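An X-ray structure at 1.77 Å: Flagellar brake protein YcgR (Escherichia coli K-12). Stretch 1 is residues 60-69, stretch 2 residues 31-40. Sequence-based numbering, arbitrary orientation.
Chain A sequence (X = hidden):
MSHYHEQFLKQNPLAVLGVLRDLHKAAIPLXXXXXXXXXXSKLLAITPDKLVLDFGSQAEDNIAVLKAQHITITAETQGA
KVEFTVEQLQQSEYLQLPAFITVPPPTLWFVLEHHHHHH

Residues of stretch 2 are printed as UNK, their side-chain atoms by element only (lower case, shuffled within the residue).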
# COMPACT_ATOMS: atom_id res chain seq x y z
N GLU A 60 5.03 0.26 18.09
CA GLU A 60 6.28 -0.38 17.71
C GLU A 60 6.24 -0.89 16.27
O GLU A 60 7.28 -0.94 15.60
CB GLU A 60 6.62 -1.52 18.68
CG GLU A 60 5.67 -2.70 18.65
CD GLU A 60 4.55 -2.57 19.66
OE1 GLU A 60 4.04 -3.62 20.12
OE2 GLU A 60 4.17 -1.43 20.01
N ASP A 61 5.06 -1.28 15.78
CA ASP A 61 4.94 -1.68 14.38
C ASP A 61 5.18 -0.51 13.45
O ASP A 61 5.84 -0.65 12.41
CB ASP A 61 3.56 -2.28 14.11
CG ASP A 61 3.35 -3.60 14.81
OD1 ASP A 61 4.35 -4.23 15.22
OD2 ASP A 61 2.18 -4.01 14.95
N ASN A 62 4.65 0.67 13.79
CA ASN A 62 4.84 1.84 12.94
C ASN A 62 6.30 2.26 12.89
O ASN A 62 6.82 2.60 11.82
CB ASN A 62 3.95 2.97 13.44
CG ASN A 62 2.48 2.59 13.43
OD1 ASN A 62 2.02 1.90 12.52
ND2 ASN A 62 1.74 3.01 14.45
N ILE A 63 6.99 2.22 14.04
CA ILE A 63 8.42 2.54 14.07
C ILE A 63 9.21 1.54 13.24
O ILE A 63 10.14 1.92 12.51
CB ILE A 63 8.92 2.59 15.52
CG1 ILE A 63 8.20 3.71 16.29
CG2 ILE A 63 10.42 2.81 15.56
CD1 ILE A 63 8.41 3.66 17.78
N ALA A 64 8.87 0.25 13.34
CA ALA A 64 9.57 -0.76 12.55
C ALA A 64 9.38 -0.51 11.06
O ALA A 64 10.34 -0.61 10.28
CB ALA A 64 9.07 -2.15 12.92
N VAL A 65 8.16 -0.17 10.66
CA VAL A 65 7.84 0.09 9.26
C VAL A 65 8.51 1.34 8.69
O VAL A 65 8.71 1.45 7.48
CB VAL A 65 6.32 0.18 9.03
CG1 VAL A 65 6.02 0.42 7.56
CG2 VAL A 65 5.63 -1.07 9.54
N LEU A 66 8.84 2.29 9.56
CA LEU A 66 9.47 3.53 9.11
C LEU A 66 10.96 3.37 8.83
O LEU A 66 11.54 4.21 8.14
CB LEU A 66 9.24 4.63 10.14
CG LEU A 66 7.81 5.17 10.17
CD1 LEU A 66 7.51 5.87 11.49
CD2 LEU A 66 7.57 6.11 8.99
N LYS A 67 11.59 2.32 9.36
CA LYS A 67 13.00 2.06 9.10
C LYS A 67 13.21 0.87 8.17
O LYS A 67 14.36 0.57 7.83
CB LYS A 67 13.76 1.82 10.41
CG LYS A 67 13.52 0.45 11.02
CD LYS A 67 14.47 0.19 12.19
CE LYS A 67 14.39 -1.26 12.65
NZ LYS A 67 15.58 -1.66 13.46
N ALA A 68 12.14 0.20 7.76
CA ALA A 68 12.27 -0.90 6.81
C ALA A 68 12.68 -0.38 5.44
O ALA A 68 12.34 0.74 5.05
CB ALA A 68 10.97 -1.68 6.72
N GLN A 69 13.41 -1.21 4.70
CA GLN A 69 13.91 -0.79 3.40
C GLN A 69 13.12 -1.37 2.23
O GLN A 69 13.37 -0.98 1.09
CB GLN A 69 15.39 -1.15 3.26
CG GLN A 69 16.21 -0.46 4.31
CD GLN A 69 17.51 -1.16 4.58
OE1 GLN A 69 18.55 -0.68 4.17
NE2 GLN A 69 17.46 -2.28 5.27
N UNK A 31 -2.65 -4.82 4.19
CA UNK A 31 -1.61 -5.39 5.04
C UNK A 31 -0.26 -4.86 4.58
O UNK A 31 0.09 -4.99 3.40
c UNK A 31 -1.63 -6.92 5.01
n UNK A 31 -1.49 -11.64 5.20
n UNK A 31 -1.77 -9.59 6.20
n UNK A 31 -3.38 -11.21 6.43
c UNK A 31 -0.46 -7.55 5.76
c UNK A 31 -2.21 -10.82 5.94
c UNK A 31 -0.50 -9.06 5.71
N UNK A 32 0.48 -4.26 5.51
CA UNK A 32 1.86 -3.85 5.28
C UNK A 32 2.77 -4.89 5.91
O UNK A 32 2.66 -5.16 7.11
c UNK A 32 1.85 -1.19 5.09
c UNK A 32 1.92 0.02 6.03
c UNK A 32 0.51 -1.24 4.37
c UNK A 32 2.14 -2.47 5.88
N UNK A 33 3.64 -5.49 5.11
CA UNK A 33 4.56 -6.51 5.59
C UNK A 33 6.00 -6.10 5.32
O UNK A 33 6.31 -5.55 4.26
c UNK A 33 4.27 -7.86 4.93
o UNK A 33 2.94 -8.29 5.19
N UNK A 34 6.87 -6.36 6.29
CA UNK A 34 8.29 -6.08 6.15
C UNK A 34 9.09 -7.21 6.79
O UNK A 34 8.53 -8.10 7.43
c UNK A 34 5.21 -4.18 10.85
c UNK A 34 4.91 -4.14 9.49
c UNK A 34 8.46 -4.69 8.27
c UNK A 34 9.41 -4.83 9.24
c UNK A 34 7.49 -4.53 10.34
c UNK A 34 5.90 -4.30 8.53
c UNK A 34 6.49 -4.37 11.30
c UNK A 34 7.21 -4.49 8.96
c UNK A 34 8.67 -4.73 6.79
n UNK A 34 8.83 -4.73 10.49
N UNK A 35 10.41 -7.16 6.61
CA UNK A 35 11.28 -8.13 7.25
C UNK A 35 11.25 -7.94 8.76
O UNK A 35 12.01 -7.14 9.30
c UNK A 35 13.58 -9.17 7.11
n UNK A 35 14.89 -8.96 7.13
o UNK A 35 13.08 -10.26 7.40
c UNK A 35 12.71 -8.01 6.71
N UNK A 36 10.34 -8.64 9.44
CA UNK A 36 10.23 -8.49 10.88
C UNK A 36 8.81 -8.40 11.43
O UNK A 36 8.62 -8.58 12.63
N UNK A 37 7.82 -8.12 10.59
CA UNK A 37 6.46 -8.04 11.10
C UNK A 37 5.47 -7.63 10.03
O UNK A 37 5.79 -7.60 8.84
N UNK A 38 4.25 -7.34 10.48
CA UNK A 38 3.16 -6.91 9.61
C UNK A 38 2.17 -6.08 10.41
O UNK A 38 2.11 -6.17 11.64
c UNK A 38 1.76 -9.03 9.92
n UNK A 38 1.67 -11.06 8.60
o UNK A 38 -0.27 -10.11 9.23
c UNK A 38 0.97 -10.12 9.22
c UNK A 38 2.45 -8.10 8.95
N UNK A 39 1.39 -5.25 9.71
CA UNK A 39 0.35 -4.47 10.35
C UNK A 39 -0.80 -4.25 9.37
O UNK A 39 -0.64 -4.41 8.15
c UNK A 39 0.21 -1.16 9.37
c UNK A 39 0.87 -3.12 10.87
c UNK A 39 1.35 -2.02 9.91
c UNK A 39 2.37 -1.14 10.61
N UNK A 40 -1.95 -3.86 9.91
CA UNK A 40 -3.16 -3.62 9.12
C UNK A 40 -3.33 -2.11 8.95
O UNK A 40 -3.29 -1.36 9.94
c UNK A 40 -4.39 -4.25 9.79
c UNK A 40 -4.22 -5.77 9.90
c UNK A 40 -3.74 -6.44 8.63
c UNK A 40 -5.66 -3.92 9.00
O HOH W 1 1.18 -6.43 14.45

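Position 31 carries three carbons in a row, a nitrogen, and then a carbon bearing two more nitrogens, a guanidinium group. This is Arg31, which extends into solvent and stays out of reach of the helix of stretch 1. At position 32 the side chain has four carbons, forked at the second; its CA-to-CB bond points toward the helix, and a terminal carbon lies near Val65. The residue is Leu32, whose CD2 lies 4.4 Å from Val65 CG1. Position 33 has one carbon and one oxygen, its CA-to-CB bond points away from stretch 1, as expected for an alternating strand, and it is Ser33.

At position 34 a single carbon leads to fused five- and six-membered rings holding eight carbons and one nitrogen. Val65 CG2 sits over one face of these rings, 3.3 Å from the centroid of the six-membered ring and 20° off its normal, a CH-pi contact, with Ala64 CB and Ala68 CB nearby. The indole identifies Trp34, which has the largest covered area of the contact.

Position 35 has two carbons, the second carrying one oxygen and one nitrogen; it is Asn35, at the turn and without contact to the helix. Position 36 has no side-chain atoms and is Gly36. With phi/psi of 137/-17°, a CB would be jammed against the preceding carbonyl oxygen. Position 37 is equally bare: Gly37, where an ideal CB would clash with Trp34 CZ2 at 2.9 Å.

Position 38 has three side-chain carbons, the third bearing one oxygen and one nitrogen. Its CA-to-CB bond points away from stretch 1, but its backbone O accepts a hydrogen bond from a water (3.0 Å from water O to the O of position 38) that also donates to Asp61 OD2 (2.7 Å from water O to OD2); it is Gln38. Position 39 again has four carbons forked at the second; its CA-to-CB bond points toward the helix, and a terminal carbon lies near Val65, Asn62 and Asp61. This is Leu39, whose CD2 lies 3.4 Å from Val65 CG2, 3.6 Å from Asn62 OD1 and 3.9 Å from Asp61 CB. Position 40, with four carbons forked at the first and one arm two carbons long, is Ile40, which does not reach stretch 1.

The contact is thus mainly apolar. Backbone hydrogen bonds pair Leu32 with Leu39 and Trp34 with Gly37, so the hairpin presents Leu32, Trp34 and Leu39 together to the helix, where Val65 touches all three. Ala64 CB lies 3.6 Å from Trp34 NE1 and Ala68 CB 3.8 Å from Trp34 CB, while Asp61 O comes within 3.9 Å of Trp34 CH2. No direct hydrogen bond crosses; the single water bridges Asp61 and Gln38.

Stretch 2, residues 31-40: RLSWNGGQLI
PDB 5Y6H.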